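Local coordinates for DUF115 domain-containing protein (PDB 5MU5), which is a Maf glycosyltransferase involved in bacterial flagella formation, and probably transfers sugar to flagellin, at residues E17-L22 against V164-L169; D77-A82 against W209-V214; A251-M256 against N646-E651; E408-G413 against L509-T514. All blocks are in the same frame, centred on the assembly; numbering follows the deposited sequence.

Interaction 1: residues E17-L22 against V164-L169; sequences EAFLEL and VDWRPL
Helix 9-22 meets the start of helix 166-171 most closely at Ala18 and Arg167, whose CA atoms stand 5.6 Å apart. Arg167 reaches over this gap: its CG is anti to the backbone N (chi1 177°), the chain is bent at chi3, which turns NE aside, and the guanidinium beyond reaches the first helix. One flat face of that group rests on Ala18 CB, 3.9 Å from Arg167 NH2. In the guanidinium plane, Arg167 NH2 donates a nearly straight 2.8 Å bond to Glu21 OE1, approached almost in line with its C-O bond; a weak second bond from NH1 to the same oxygen completes the salt bridge. Both segments belong to the Maf N-terminal domain, whose fold includes a four-stranded parallel sheet; Val164 and Leu169 pack on helix 134-142 and Phe19 on helix 24-32. Phe19 and Trp166 form a T-shaped pair: Phe19 CZ sits 3.6 Å above the centre of the Trp166 indole, the planes 64° apart, while Val164 CG1 lies over the opposite face nearer the rim. Ser160 OG binds Trp166 NE1 and so helps fix the indole. Arg174 pairs with Glu21 OE2 and Glu171 with Arg167 NH1, extending the ion pair into a chain of alternating charges.

Interaction 2: residues D77-A82 against W209-V214; sequences DHRISA and WTRLFV
The guanidinium of Arg79 lies flat on the indole of Trp209, planes only 8° apart and centres 4.0 Å apart, a stack with cation-pi character. The chain is bent at chi2 (-81°), which puts Arg79 CD over the centre of the indole, and Arg79 CG sits above the six-membered ring of Trp209 in a CH-pi contact, 3.7 Å from its centroid. Arg211 CD closes the other face of the guanidinium, 3.5 Å from Arg79 CZ, so the cation is held between a ring and an aliphatic chain. At its edge, Arg79 NH1 donates a 2.8 Å bond to Trp209 O. The backbones set this up. Arg79 and Arg211 form a single antiparallel bridge, a non-hydrogen-bonded pair flanked by Leu212 N to His78 O (3.0 Å) and Ile80 N to Thr210 O (3.1 Å), with Trp209 N to Ile80 O following. Residues 77-82 thus line the edge of strand 211-214, an outermost strand of the four-stranded parallel sheet in the Maf N-terminal domain. Next to the bridge, Ile80 lies side by side with Thr210, and its CD1 touches Leu212 CD1. In the second shell, Asp142 forms salt bridges with both Arg79 NH2 and Arg211 NH1, which probably offsets the repulsion of two neighbouring cations. Gln141 also binds Arg211 NH1, while Glu118 O holds Trp209 NE1 and Gly120 O takes a further bond from Arg79 NH1.

Interaction 3: residues A251-M256 against N646-E651; sequences ASYKNM and NIEAFE
Glu648 OE2 is gripped by two groups: Tyr253 OH donates to it at 2.7 Å, and Arg257, just beyond the helical segment, forms a salt bridge to it through NE. The phenol comes from above the carboxylate plane, 58° out of it, while OE2 itself lies at the edge of the tyrosine ring and near the ring plane. The neighbouring guanidinium would favour the ionised carboxylate, and may thereby strengthen the bond from the phenol. Tyr253 CG is anti to the backbone N (chi1 175°), and the ring beyond it reaches the turn at 647-649. There Ile647 lies over one ring face, Ile647 CG2 making a CH-pi contact 4.1 Å from the Tyr253 centroid, offset toward the rim at Tyr253 CE2, with CD1 nearer the CB end of the tyrosine. The next helix residue adds a second polar tie. Lys254 is bent at chi2 and chi3, and Lys254 NZ donates 2.9 Å to Glu648 O, aimed at a lone pair of that carbonyl, within its plane. Glu648 is therefore bound through its backbone and its carboxylate at once by adjacent residues of one helix. The turn has helical backbone angles but lacks the regular helical bonds. The contact joins helix 242-257, in the MptE-like region, to the link between helices 618-646 and 653-661 of the Maf helical bundle. Trp541 and Phe537 of helix 534-541 meet Tyr253 edge-to-face, and Phe378 of helix 373-378 also packs against it.

Interaction 4: residues E408-G413 against L509-T514; sequences ELYLFG and LRLKST
Leu509 CD1 lies over one face of the Tyr410 ring, 4.0 Å from its centroid in a CH-pi contact and closest to the rim at CD2 (3.6 Å). Leu509 CD1 also sits at the edge of the Phe412 ring, 3.9 Å from CZ and near the ring plane, so one leucine branch fits between two aromatics of a single strand face. Leu511 and Tyr410 lie alongside and point in opposite senses, with Leu511 CD2 3.8 Å from Tyr410 CE1. At the phenol end, Glu408 OE2 lies in the ring plane and takes a short 2.5 Å hydrogen bond from Tyr410 OH on its anti lone pair. Glu408 reaches it with CG anti to the backbone N (chi1 -167°) and an extended chain beyond. A water donates to Tyr410 OH at 2.8 Å and weakly accepts from Arg510 N, which bridges the ring to the backbone of the second segment. Strand 408-412 runs between 275-278 and 488-491 in the large mixed sheet that includes the strands of the MptE-like region. Phe490 of the latter strand stacks on Tyr410, and Phe276 of the former meets Phe412 edge-to-face. Leu511 also touches Asn294 of helix 284-294, and Thr514 N-caps helix 515-528.

How the interactions relate
From the N terminus, helix 9-22 opens interaction 1, and the chain passes through 77-82, the first half of interaction 2, before 164-169 closes the former; 209-214 then closes the latter. The two loops therefore cross, and both tie together the N-terminal domain, their centres about 26 Å apart. Interaction 3 opens next, at 251-256, and closes only at 646-651, joining the MptE-like region to the C-terminal helical bundle. Interaction 4 opens and closes within that long span, joining strand 408-412 of the large mixed sheet to the segment leading into helix 515-528, about 39 Å from interaction 3 between centres. Interactions 1 and 2 lie on the opposite side of the chain's centre from 3 and 4.

Interaction 1: residues E17-L22 against V164-L169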
# COMPACT_ATOMS: atom_id res chain seq x y z
N GLU A 17 -0.39 -15.92 -33.16
CA GLU A 17 -1.44 -14.95 -33.51
C GLU A 17 -2.15 -14.42 -32.26
O GLU A 17 -2.37 -13.22 -32.13
CB GLU A 17 -2.46 -15.59 -34.47
CG GLU A 17 -1.91 -15.86 -35.87
CD GLU A 17 -2.81 -16.75 -36.73
OE1 GLU A 17 -3.72 -17.42 -36.19
OE2 GLU A 17 -2.59 -16.80 -37.96
N ALA A 18 -2.50 -15.32 -31.35
CA ALA A 18 -3.21 -14.96 -30.12
C ALA A 18 -2.37 -14.01 -29.26
O ALA A 18 -2.89 -13.02 -28.77
CB ALA A 18 -3.58 -16.20 -29.34
N PHE A 19 -1.09 -14.32 -29.07
CA PHE A 19 -0.21 -13.38 -28.37
C PHE A 19 -0.17 -12.02 -29.07
O PHE A 19 -0.32 -11.00 -28.42
CB PHE A 19 1.21 -13.93 -28.22
CG PHE A 19 1.37 -14.88 -27.06
CD1 PHE A 19 1.59 -14.39 -25.78
CD2 PHE A 19 1.29 -16.23 -27.25
CE1 PHE A 19 1.72 -15.25 -24.71
CE2 PHE A 19 1.43 -17.10 -26.18
CZ PHE A 19 1.66 -16.62 -24.92
N LEU A 20 -0.01 -12.01 -30.39
CA LEU A 20 0.07 -10.73 -31.11
C LEU A 20 -1.21 -9.92 -30.99
O LEU A 20 -1.17 -8.70 -31.01
CB LEU A 20 0.39 -10.95 -32.57
CG LEU A 20 1.84 -11.38 -32.81
CD1 LEU A 20 2.00 -11.98 -34.21
CD2 LEU A 20 2.77 -10.20 -32.62
N GLU A 21 -2.33 -10.61 -30.84
CA GLU A 21 -3.63 -9.97 -30.70
C GLU A 21 -3.93 -9.53 -29.25
O GLU A 21 -4.38 -8.42 -29.01
CB GLU A 21 -4.72 -10.96 -31.15
CG GLU A 21 -6.14 -10.42 -31.07
CD GLU A 21 -7.19 -11.46 -31.41
OE1 GLU A 21 -6.84 -12.58 -31.84
OE2 GLU A 21 -8.38 -11.13 -31.27
N LEU A 22 -3.67 -10.40 -28.29
CA LEU A 22 -4.10 -10.18 -26.91
C LEU A 22 -3.01 -9.85 -25.91
O LEU A 22 -3.34 -9.47 -24.79
CB LEU A 22 -4.87 -11.42 -26.45
CG LEU A 22 -6.17 -11.62 -27.24
CD1 LEU A 22 -6.56 -13.09 -27.32
CD2 LEU A 22 -7.28 -10.78 -26.64
N VAL A 164 1.18 -25.80 -25.68
CA VAL A 164 0.06 -25.31 -24.91
C VAL A 164 -1.00 -24.73 -25.83
O VAL A 164 -0.67 -24.17 -26.87
CB VAL A 164 0.54 -24.21 -23.97
CG1 VAL A 164 -0.61 -23.60 -23.19
CG2 VAL A 164 1.60 -24.76 -23.03
N ASP A 165 -2.26 -24.85 -25.45
CA ASP A 165 -3.33 -24.18 -26.16
C ASP A 165 -3.49 -22.80 -25.50
O ASP A 165 -4.27 -22.62 -24.58
CB ASP A 165 -4.63 -24.99 -26.07
CG ASP A 165 -5.67 -24.52 -27.08
OD1 ASP A 165 -5.53 -23.40 -27.62
OD2 ASP A 165 -6.64 -25.26 -27.33
N TRP A 166 -2.74 -21.83 -26.00
CA TRP A 166 -2.69 -20.51 -25.41
C TRP A 166 -3.89 -19.58 -25.62
O TRP A 166 -4.10 -18.66 -24.82
CB TRP A 166 -1.46 -19.79 -25.92
CG TRP A 166 -0.22 -20.14 -25.22
CD1 TRP A 166 0.82 -20.87 -25.70
CD2 TRP A 166 0.12 -19.76 -23.89
NE1 TRP A 166 1.81 -20.94 -24.76
CE2 TRP A 166 1.41 -20.28 -23.63
CE3 TRP A 166 -0.52 -19.02 -22.90
CZ2 TRP A 166 2.07 -20.08 -22.40
CZ3 TRP A 166 0.12 -18.82 -21.67
CH2 TRP A 166 1.40 -19.36 -21.43
N ARG A 167 -4.64 -19.78 -26.68
CA ARG A 167 -5.73 -18.87 -27.01
C ARG A 167 -6.79 -18.74 -25.92
O ARG A 167 -7.16 -17.64 -25.59
CB ARG A 167 -6.37 -19.17 -28.38
CG ARG A 167 -7.56 -18.25 -28.65
CD ARG A 167 -8.02 -18.19 -30.09
NE ARG A 167 -7.17 -17.32 -30.91
CZ ARG A 167 -7.29 -16.00 -31.01
NH1 ARG A 167 -8.21 -15.33 -30.34
NH2 ARG A 167 -6.46 -15.33 -31.79
N PRO A 168 -7.30 -19.86 -25.37
CA PRO A 168 -8.29 -19.73 -24.32
C PRO A 168 -7.74 -18.97 -23.10
O PRO A 168 -8.47 -18.24 -22.46
CB PRO A 168 -8.62 -21.18 -23.96
CG PRO A 168 -8.29 -21.96 -25.19
CD PRO A 168 -7.06 -21.28 -25.72
N LEU A 169 -6.45 -19.11 -22.81
CA LEU A 169 -5.83 -18.35 -21.73
C LEU A 169 -5.75 -16.87 -22.06
O LEU A 169 -6.22 -16.02 -21.30
CB LEU A 169 -4.43 -18.87 -21.44
CG LEU A 169 -4.40 -20.26 -20.83
CD1 LEU A 169 -2.98 -20.79 -20.71
CD2 LEU A 169 -5.05 -20.19 -19.46

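Interaction 2: residues D77-A82 against W209-V214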
# COMPACT_ATOMS: atom_id res chain seq x y z
N ASP A 77 -0.96 -27.68 1.53
CA ASP A 77 0.48 -27.34 1.40
C ASP A 77 0.76 -26.49 0.17
O ASP A 77 1.64 -25.65 0.19
CB ASP A 77 1.37 -28.58 1.27
CG ASP A 77 1.46 -29.41 2.56
OD1 ASP A 77 0.87 -29.06 3.61
OD2 ASP A 77 2.15 -30.45 2.49
N HIS A 78 0.00 -26.72 -0.90
CA HIS A 78 0.20 -26.07 -2.20
C HIS A 78 -0.82 -24.93 -2.45
O HIS A 78 -1.25 -24.71 -3.58
CB HIS A 78 0.10 -27.14 -3.29
CG HIS A 78 0.84 -28.40 -2.95
ND1 HIS A 78 2.22 -28.45 -2.85
CD2 HIS A 78 0.40 -29.64 -2.63
CE1 HIS A 78 2.59 -29.67 -2.51
NE2 HIS A 78 1.50 -30.42 -2.37
N ARG A 79 -1.19 -24.25 -1.38
CA ARG A 79 -2.21 -23.22 -1.38
C ARG A 79 -1.87 -22.12 -0.39
O ARG A 79 -1.18 -22.37 0.60
CB ARG A 79 -3.53 -23.83 -0.89
CG ARG A 79 -4.11 -24.93 -1.76
CD ARG A 79 -4.84 -24.35 -2.94
NE ARG A 79 -5.45 -25.40 -3.74
CZ ARG A 79 -6.28 -25.18 -4.75
NH1 ARG A 79 -6.65 -23.97 -5.07
NH2 ARG A 79 -6.78 -26.19 -5.42
N ILE A 80 -2.36 -20.92 -0.65
CA ILE A 80 -2.37 -19.87 0.35
C ILE A 80 -3.55 -20.19 1.28
O ILE A 80 -4.63 -20.53 0.80
CB ILE A 80 -2.59 -18.48 -0.30
CG1 ILE A 80 -1.45 -18.12 -1.26
CG2 ILE A 80 -2.75 -17.39 0.75
CD1 ILE A 80 -0.07 -18.07 -0.64
N SER A 81 -3.34 -20.11 2.59
CA SER A 81 -4.40 -20.26 3.60
C SER A 81 -4.39 -19.05 4.53
O SER A 81 -3.81 -19.09 5.62
CB SER A 81 -4.20 -21.51 4.45
OG SER A 81 -4.16 -22.66 3.61
N ALA A 82 -5.06 -17.97 4.09
CA ALA A 82 -5.14 -16.72 4.86
C ALA A 82 -6.44 -16.59 5.68
O ALA A 82 -7.48 -16.27 5.11
CB ALA A 82 -5.00 -15.52 3.92
N TRP A 209 -6.68 -19.52 -0.77
CA TRP A 209 -6.77 -20.77 -1.52
C TRP A 209 -6.22 -20.65 -2.93
O TRP A 209 -6.55 -21.45 -3.82
CB TRP A 209 -8.20 -21.31 -1.51
CG TRP A 209 -8.30 -22.83 -1.56
CD1 TRP A 209 -8.97 -23.58 -2.49
CD2 TRP A 209 -7.72 -23.76 -0.64
NE1 TRP A 209 -8.84 -24.92 -2.20
CE2 TRP A 209 -8.08 -25.05 -1.06
CE3 TRP A 209 -6.95 -23.63 0.52
CZ2 TRP A 209 -7.69 -26.19 -0.38
CZ3 TRP A 209 -6.56 -24.78 1.20
CH2 TRP A 209 -6.91 -26.03 0.74
N THR A 210 -5.35 -19.66 -3.13
CA THR A 210 -4.59 -19.53 -4.36
C THR A 210 -3.73 -20.80 -4.55
O THR A 210 -3.00 -21.21 -3.66
CB THR A 210 -3.66 -18.28 -4.28
OG1 THR A 210 -4.46 -17.09 -4.23
CG2 THR A 210 -2.70 -18.20 -5.47
N ARG A 211 -3.86 -21.43 -5.71
CA ARG A 211 -3.05 -22.57 -6.07
C ARG A 211 -1.65 -22.11 -6.43
O ARG A 211 -1.47 -21.19 -7.23
CB ARG A 211 -3.68 -23.29 -7.28
CG ARG A 211 -3.03 -24.62 -7.65
CD ARG A 211 -3.38 -25.73 -6.67
NE ARG A 211 -2.91 -27.03 -7.14
CZ ARG A 211 -3.58 -27.84 -7.97
NH1 ARG A 211 -4.76 -27.49 -8.45
NH2 ARG A 211 -3.04 -29.01 -8.32
N LEU A 212 -0.66 -22.76 -5.83
CA LEU A 212 0.74 -22.53 -6.12
C LEU A 212 1.31 -23.79 -6.78
O LEU A 212 0.96 -24.90 -6.37
CB LEU A 212 1.49 -22.27 -4.83
CG LEU A 212 0.93 -21.11 -4.00
CD1 LEU A 212 1.63 -21.08 -2.66
CD2 LEU A 212 1.10 -19.81 -4.75
N PHE A 213 2.14 -23.62 -7.81
CA PHE A 213 2.71 -24.75 -8.52
C PHE A 213 4.06 -24.41 -9.14
O PHE A 213 4.21 -23.41 -9.83
CB PHE A 213 1.75 -25.22 -9.62
CG PHE A 213 2.06 -26.58 -10.13
CD1 PHE A 213 1.53 -27.71 -9.51
CD2 PHE A 213 2.91 -26.76 -11.23
CE1 PHE A 213 1.84 -28.99 -9.96
CE2 PHE A 213 3.22 -28.03 -11.69
CZ PHE A 213 2.69 -29.15 -11.06
N VAL A 214 5.05 -25.27 -8.88
CA VAL A 214 6.39 -25.08 -9.35
C VAL A 214 6.55 -26.05 -10.52
O VAL A 214 6.41 -27.25 -10.34
CB VAL A 214 7.41 -25.34 -8.22
CG1 VAL A 214 8.84 -25.40 -8.76
CG2 VAL A 214 7.29 -24.26 -7.14

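Interaction 3: residues A251-M256 against N646-E651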
# COMPACT_ATOMS: atom_id res chain seq x y z
N ALA A 251 -11.91 16.23 8.88
CA ALA A 251 -10.76 17.05 9.26
C ALA A 251 -10.44 18.04 8.15
O ALA A 251 -10.34 19.23 8.38
CB ALA A 251 -9.54 16.18 9.57
N SER A 252 -10.29 17.53 6.94
CA SER A 252 -9.92 18.35 5.80
C SER A 252 -10.97 19.40 5.51
O SER A 252 -10.65 20.55 5.24
CB SER A 252 -9.67 17.49 4.57
OG SER A 252 -9.11 18.27 3.52
N TYR A 253 -12.24 19.00 5.59
CA TYR A 253 -13.35 19.91 5.38
C TYR A 253 -13.22 21.08 6.35
O TYR A 253 -13.23 22.22 5.94
CB TYR A 253 -14.68 19.17 5.61
CG TYR A 253 -15.93 20.02 5.53
CD1 TYR A 253 -16.26 20.91 6.55
CD2 TYR A 253 -16.81 19.90 4.45
CE1 TYR A 253 -17.40 21.67 6.49
CE2 TYR A 253 -17.95 20.66 4.39
CZ TYR A 253 -18.23 21.55 5.42
OH TYR A 253 -19.38 22.30 5.38
N LYS A 254 -13.07 20.78 7.64
CA LYS A 254 -13.01 21.82 8.66
C LYS A 254 -11.75 22.66 8.54
O LYS A 254 -11.78 23.83 8.80
CB LYS A 254 -13.06 21.23 10.05
CG LYS A 254 -14.30 20.41 10.33
CD LYS A 254 -15.55 21.24 10.35
CE LYS A 254 -15.58 22.10 11.59
NZ LYS A 254 -16.86 22.84 11.66
N ASN A 255 -10.65 22.03 8.18
CA ASN A 255 -9.41 22.76 8.01
C ASN A 255 -9.47 23.79 6.89
O ASN A 255 -8.80 24.81 6.97
CB ASN A 255 -8.27 21.79 7.73
CG ASN A 255 -7.74 21.14 8.98
OD1 ASN A 255 -7.80 21.73 10.06
ND2 ASN A 255 -7.20 19.92 8.85
N MET A 256 -10.25 23.53 5.85
CA MET A 256 -10.25 24.40 4.68
C MET A 256 -11.44 25.30 4.53
O MET A 256 -11.40 26.21 3.71
CB MET A 256 -10.14 23.53 3.45
CG MET A 256 -8.77 22.91 3.31
SD MET A 256 -8.84 21.74 1.98
CE MET A 256 -9.09 22.84 0.57
N ASN A 646 -24.18 16.18 8.51
CA ASN A 646 -23.66 16.74 9.75
C ASN A 646 -22.16 16.98 9.80
O ASN A 646 -21.60 17.21 10.89
CB ASN A 646 -24.00 15.77 10.89
CG ASN A 646 -25.47 15.60 11.07
OD1 ASN A 646 -25.97 14.48 11.12
ND2 ASN A 646 -26.19 16.70 11.14
N ILE A 647 -21.51 16.93 8.64
CA ILE A 647 -20.05 17.01 8.57
C ILE A 647 -19.49 18.25 9.30
O ILE A 647 -18.46 18.17 9.99
CB ILE A 647 -19.55 16.89 7.10
CG1 ILE A 647 -18.03 16.74 7.08
CG2 ILE A 647 -20.00 18.06 6.25
CD1 ILE A 647 -17.49 16.23 5.76
N GLU A 648 -20.21 19.37 9.20
CA GLU A 648 -19.78 20.64 9.80
C GLU A 648 -20.04 20.68 11.31
O GLU A 648 -19.28 21.29 12.07
CB GLU A 648 -20.54 21.79 9.10
CG GLU A 648 -19.85 23.15 9.15
CD GLU A 648 -20.40 24.11 8.10
OE1 GLU A 648 -21.53 24.60 8.27
OE2 GLU A 648 -19.71 24.37 7.10
N ALA A 649 -21.10 20.02 11.74
CA ALA A 649 -21.55 20.11 13.13
C ALA A 649 -20.79 19.24 14.12
O ALA A 649 -20.81 19.52 15.32
CB ALA A 649 -23.04 19.81 13.21
N PHE A 650 -20.11 18.19 13.67
CA PHE A 650 -19.32 17.37 14.61
C PHE A 650 -18.30 18.26 15.31
O PHE A 650 -17.54 18.94 14.65
CB PHE A 650 -18.59 16.22 13.91
CG PHE A 650 -19.50 15.23 13.24
CD1 PHE A 650 -20.34 14.42 13.99
CD2 PHE A 650 -19.51 15.10 11.85
CE1 PHE A 650 -21.18 13.50 13.38
CE2 PHE A 650 -20.34 14.18 11.23
CZ PHE A 650 -21.18 13.38 11.99
N GLU A 651 -18.30 18.26 16.64
CA GLU A 651 -17.36 19.07 17.42
C GLU A 651 -15.92 18.55 17.36
O GLU A 651 -14.99 19.33 17.52
CB GLU A 651 -17.82 19.16 18.87
CG GLU A 651 -19.11 19.95 19.04
CD GLU A 651 -19.78 19.74 20.40
OE1 GLU A 651 -19.41 18.79 21.13
OE2 GLU A 651 -20.70 20.52 20.73

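Interaction 4: residues E408-G413 against L509-T514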
# COMPACT_ATOMS: atom_id res chain seq x y z
N GLU A 408 20.90 21.64 2.18
CA GLU A 408 21.83 21.30 3.21
C GLU A 408 21.01 20.99 4.45
O GLU A 408 20.36 21.86 5.02
CB GLU A 408 22.82 22.43 3.44
CG GLU A 408 24.03 22.03 4.29
CD GLU A 408 24.95 23.20 4.59
OE1 GLU A 408 25.03 24.12 3.75
OE2 GLU A 408 25.62 23.21 5.64
N LEU A 409 21.00 19.73 4.85
CA LEU A 409 20.13 19.25 5.92
C LEU A 409 20.92 18.64 7.03
O LEU A 409 21.85 17.89 6.78
CB LEU A 409 19.23 18.13 5.39
CG LEU A 409 17.92 18.44 4.69
CD1 LEU A 409 18.09 19.39 3.53
CD2 LEU A 409 17.31 17.14 4.21
N TYR A 410 20.51 18.93 8.26
CA TYR A 410 21.11 18.32 9.44
C TYR A 410 20.01 17.65 10.24
O TYR A 410 19.01 18.28 10.59
CB TYR A 410 21.83 19.36 10.27
CG TYR A 410 23.00 19.96 9.54
CD1 TYR A 410 22.83 21.01 8.66
CD2 TYR A 410 24.28 19.44 9.70
CE1 TYR A 410 23.90 21.54 7.97
CE2 TYR A 410 25.36 19.97 9.02
CZ TYR A 410 25.16 21.01 8.16
OH TYR A 410 26.22 21.55 7.48
N LEU A 411 20.20 16.37 10.51
CA LEU A 411 19.26 15.64 11.35
C LEU A 411 19.72 15.54 12.80
O LEU A 411 20.84 15.15 13.10
CB LEU A 411 19.02 14.24 10.81
CG LEU A 411 18.69 14.08 9.34
CD1 LEU A 411 18.57 12.59 9.07
CD2 LEU A 411 17.43 14.82 8.92
N PHE A 412 18.82 15.89 13.71
CA PHE A 412 19.05 15.78 15.13
C PHE A 412 17.86 15.03 15.72
O PHE A 412 16.71 15.22 15.28
CB PHE A 412 19.15 17.17 15.75
CG PHE A 412 20.29 17.99 15.24
CD1 PHE A 412 20.11 18.80 14.14
CD2 PHE A 412 21.50 17.99 15.88
CE1 PHE A 412 21.15 19.60 13.68
CE2 PHE A 412 22.55 18.76 15.42
CZ PHE A 412 22.38 19.57 14.32
N GLY A 413 18.13 14.18 16.70
CA GLY A 413 17.09 13.43 17.38
C GLY A 413 16.32 12.49 16.48
O GLY A 413 15.16 12.19 16.76
N LEU A 509 30.12 20.38 13.29
CA LEU A 509 29.24 21.17 12.45
C LEU A 509 29.73 22.61 12.35
O LEU A 509 29.92 23.25 13.36
CB LEU A 509 27.83 21.14 13.03
CG LEU A 509 26.72 21.95 12.37
CD1 LEU A 509 25.37 21.27 12.59
CD2 LEU A 509 26.67 23.38 12.88
N ARG A 510 29.94 23.09 11.13
CA ARG A 510 30.29 24.50 10.86
C ARG A 510 29.39 24.95 9.72
O ARG A 510 29.39 24.32 8.67
CB ARG A 510 31.75 24.69 10.39
CG ARG A 510 32.84 24.32 11.39
CD ARG A 510 32.85 25.22 12.63
NE ARG A 510 33.94 24.86 13.54
CZ ARG A 510 33.95 23.80 14.35
NH1 ARG A 510 32.92 22.95 14.39
NH2 ARG A 510 35.00 23.58 15.13
N LEU A 511 28.66 26.03 9.91
CA LEU A 511 27.76 26.52 8.89
C LEU A 511 28.38 27.71 8.17
O LEU A 511 29.18 28.42 8.74
CB LEU A 511 26.43 26.92 9.52
CG LEU A 511 25.74 25.84 10.35
CD1 LEU A 511 24.47 26.43 10.96
CD2 LEU A 511 25.43 24.61 9.51
N LYS A 512 27.98 27.93 6.92
CA LYS A 512 28.46 29.05 6.13
C LYS A 512 27.41 30.17 6.07
O LYS A 512 27.63 31.19 5.45
CB LYS A 512 28.78 28.58 4.70
CG LYS A 512 29.86 27.51 4.63
CD LYS A 512 29.83 26.77 3.29
CE LYS A 512 30.83 25.62 3.27
NZ LYS A 512 30.37 24.54 2.35
N SER A 513 26.27 29.96 6.72
CA SER A 513 25.15 30.90 6.60
C SER A 513 25.22 32.05 7.60
O SER A 513 26.02 32.05 8.50
CB SER A 513 23.85 30.13 6.83
OG SER A 513 23.95 29.39 8.03
N THR A 514 24.32 33.01 7.41
CA THR A 514 24.16 34.17 8.29
C THR A 514 22.69 34.37 8.65
O THR A 514 21.79 33.81 8.00
CB THR A 514 24.60 35.45 7.57
OG1 THR A 514 23.71 35.72 6.49
CG2 THR A 514 26.02 35.30 7.04
O HOH W 1 28.75 21.07 8.65